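Local coordinates for PDZ domain protein (Parabacteroides distasonis, PDB 4L8N) that is of unknown function but carries N- and C-terminal PDZ domains around a DUF4136 domain and has been seen to bind magnesium, at residues Phe389-Val392 against Phe393-Pro396. Sequence-based numbering, arbitrary orientation.
Sequences FWDV and FKYP
D391 grips the two residues that follow V392 with two separate oxygens. Its side-chain OD1 accepts the backbone N of F393 at 2.9 Å, with F393 N lying nearly along the C-O axis of the carboxylate. Its backbone O accepts K394 N at 3.0 Å, from well above the carbonyl plane. The first bond makes an Asx turn. The second closes a type I beta turn over V392 and F393, and K394 then serves as N-cap of helix 395-402. The D391 carboxyl carbon CG is anti to the backbone N (chi1 -180°), and chi2 of -59° then turns OD1 toward the F393 amide. OD1 also rests 3.4 Å from CD2 of the F393 ring, whose plane is steeply inclined to the carboxylate (66°). K394 runs extended beyond CG and lays CD against D391 CB at 3.8 Å. Its NZ bonds to the backbone O of Q370. D391 OD2 lies 4.2 Å from K394 NZ, too far for a salt bridge.

The Y395 ring reaches back beside V392 and W390, with V392 O over one face, offset toward the rim. Its CD1 approaches D391 O at 3.4 Å, while CE1 meets W390 CB at 3.9 Å. The Y395 hydroxyl donates to a water that in turn donates to W390 O. Behind this, W390 is anchored by NE1 to Y117 O, and Y420 meets both aromatic rings. An alanine in place of D391 would probably leave the F393 amide without its carboxylate acceptor and the turn less firmly set before the helix. The chemistry is that of a surface turn leading into a helix: backbone amides are held by one aspartate, and the K394 charge nearby may slightly favour the ionised carboxylate.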
ATOM      1  N   PHE A 389     -22.898   4.831 -23.959  1.00 51.18           N
ATOM      2  CA  PHE A 389     -23.896   5.867 -24.135  1.00 50.20           C
ATOM      3  C   PHE A 389     -24.209   5.949 -25.618  1.00 56.63           C
ATOM      4  O   PHE A 389     -23.494   5.361 -26.451  1.00 57.95           O
ATOM      5  CB  PHE A 389     -23.428   7.225 -23.585  1.00 50.38           C
ATOM      6  CG  PHE A 389     -22.982   7.160 -22.147  1.00 50.45           C
ATOM      7  CD1 PHE A 389     -23.769   6.540 -21.185  1.00 52.87           C
ATOM      8  CD2 PHE A 389     -21.781   7.725 -21.754  1.00 52.16           C
ATOM      9  CE1 PHE A 389     -23.353   6.469 -19.858  1.00 53.55           C
ATOM     10  CE2 PHE A 389     -21.371   7.665 -20.422  1.00 54.68           C
ATOM     11  CZ  PHE A 389     -22.162   7.039 -19.484  1.00 52.33           C
ATOM     12  N   TRP A 390     -25.264   6.684 -25.950  1.00 52.45           N
ATOM     13  CA  TRP A 390     -25.627   6.907 -27.331  1.00 54.19           C
ATOM     14  C   TRP A 390     -24.613   7.840 -27.982  1.00 61.14           C
ATOM     15  O   TRP A 390     -24.000   8.675 -27.308  1.00 61.38           O
ATOM     16  CB  TRP A 390     -27.030   7.522 -27.404  1.00 52.35           C
ATOM     17  CG  TRP A 390     -28.134   6.661 -26.863  1.00 51.95           C
ATOM     18  CD1 TRP A 390     -28.956   6.950 -25.817  1.00 53.57           C
ATOM     19  CD2 TRP A 390     -28.570   5.398 -27.385  1.00 52.37           C
ATOM     20  NE1 TRP A 390     -29.890   5.951 -25.659  1.00 53.29           N
ATOM     21  CE2 TRP A 390     -29.666   4.976 -26.596  1.00 55.78           C
ATOM     22  CE3 TRP A 390     -28.152   4.589 -28.457  1.00 54.46           C
ATOM     23  CZ2 TRP A 390     -30.367   3.790 -26.860  1.00 55.76           C
ATOM     24  CZ3 TRP A 390     -28.839   3.410 -28.707  1.00 56.92           C
ATOM     25  CH2 TRP A 390     -29.927   3.017 -27.909  1.00 57.12           C
ATOM     26  N   ASP A 391     -24.421   7.694 -29.274  1.00 59.86           N
ATOM     27  CA  ASP A 391     -23.527   8.560 -30.011  1.00 61.54           C
ATOM     28  C   ASP A 391     -24.286   9.863 -30.209  1.00 66.16           C
ATOM     29  O   ASP A 391     -25.432   9.845 -30.681  1.00 65.14           O
ATOM     30  CB  ASP A 391     -23.128   7.871 -31.329  1.00 66.23           C
ATOM     31  CG  ASP A 391     -22.185   8.624 -32.247  1.00 79.40           C
ATOM     32  OD1 ASP A 391     -22.543   9.743 -32.675  1.00 80.42           O
ATOM     33  OD2 ASP A 391     -21.150   8.040 -32.640  1.00 83.63           O
ATOM     34  N   VAL A 392     -23.666  10.984 -29.810  1.00 63.75           N
ATOM     35  CA  VAL A 392     -24.246  12.326 -29.874  1.00 64.21           C
ATOM     36  C   VAL A 392     -24.658  12.745 -31.315  1.00 71.89           C
ATOM     37  O   VAL A 392     -25.560  13.566 -31.447  1.00 74.44           O
ATOM     38  CB  VAL A 392     -23.322  13.375 -29.216  1.00 69.14           C
ATOM     39  CG1 VAL A 392     -24.058  14.702 -29.031  1.00 69.10           C
ATOM     40  CG2 VAL A 392     -22.828  12.878 -27.852  1.00 68.36           C
ATOM     41  N   PHE A 393     -24.092  12.159 -32.374  1.00 69.27           N
ATOM     42  CA  PHE A 393     -24.477  12.548 -33.746  1.00 71.04           C
ATOM     43  C   PHE A 393     -25.609  11.645 -34.317  1.00 74.56           C
ATOM     44  O   PHE A 393     -26.031  11.826 -35.463  1.00 75.77           O
ATOM     45  CB  PHE A 393     -23.240  12.562 -34.685  1.00 75.03           C
ATOM     46  CG  PHE A 393     -22.100  13.369 -34.106  1.00 77.98           C
ATOM     47  CD1 PHE A 393     -22.147  14.760 -34.090  1.00 82.20           C
ATOM     48  CD2 PHE A 393     -21.031  12.737 -33.471  1.00 81.34           C
ATOM     49  CE1 PHE A 393     -21.134  15.507 -33.468  1.00 83.46           C
ATOM     50  CE2 PHE A 393     -20.018  13.484 -32.851  1.00 83.95           C
ATOM     51  CZ  PHE A 393     -20.074  14.863 -32.857  1.00 82.09           C
ATOM     52  N   LYS A 394     -26.135  10.717 -33.499  1.00 68.12           N
ATOM     53  CA  LYS A 394     -27.144   9.773 -33.960  1.00 66.21           C
ATOM     54  C   LYS A 394     -28.468   9.824 -33.166  1.00 65.25           C
ATOM     55  O   LYS A 394     -29.300   8.935 -33.366  1.00 65.01           O
ATOM     56  CB  LYS A 394     -26.552   8.357 -33.920  1.00 68.53           C
ATOM     57  CG  LYS A 394     -25.641   8.068 -35.097  1.00 77.09           C
ATOM     58  CD  LYS A 394     -24.607   7.025 -34.739  1.00 90.99           C
ATOM     59  CE  LYS A 394     -23.642   6.743 -35.865  1.00 97.14           C
ATOM     60  NZ  LYS A 394     -22.844   5.517 -35.601  1.00100.57           N
ATOM     61  N   TYR A 395     -28.705  10.890 -32.353  1.00 59.02           N
ATOM     62  CA  TYR A 395     -29.927  11.051 -31.534  1.00 57.40           C
ATOM     63  C   TYR A 395     -31.219  11.001 -32.351  1.00 62.66           C
ATOM     64  O   TYR A 395     -32.143  10.305 -31.916  1.00 61.02           O
ATOM     65  CB  TYR A 395     -29.929  12.339 -30.697  1.00 55.99           C
ATOM     66  CG  TYR A 395     -29.081  12.321 -29.448  1.00 53.12           C
ATOM     67  CD1 TYR A 395     -28.115  11.333 -29.248  1.00 53.65           C
ATOM     68  CD2 TYR A 395     -29.201  13.323 -28.486  1.00 52.89           C
ATOM     69  CE1 TYR A 395     -27.320  11.319 -28.096  1.00 51.14           C
ATOM     70  CE2 TYR A 395     -28.377  13.350 -27.357  1.00 52.41           C
ATOM     71  CZ  TYR A 395     -27.434  12.346 -27.170  1.00 55.29           C
ATOM     72  OH  TYR A 395     -26.631  12.362 -26.062  1.00 51.70           O
ATOM     73  N   PRO A 396     -31.315  11.681 -33.529  1.00 61.08           N
ATOM     74  CA  PRO A 396     -32.561  11.607 -34.311  1.00 60.78           C
ATOM     75  C   PRO A 396     -32.919  10.175 -34.721  1.00 65.00           C
ATOM     76  O   PRO A 396     -34.096   9.806 -34.651  1.00 65.66           O
ATOM     77  CB  PRO A 396     -32.248  12.475 -35.532  1.00 63.36           C
ATOM     78  CG  PRO A 396     -31.204  13.429 -35.054  1.00 67.43           C
ATOM     79  CD  PRO A 396     -30.346  12.590 -34.183  1.00 63.09           C
TER
HETATM   80  O   HOH W   1     -25.111  10.456 -25.427  1.00 49.87           O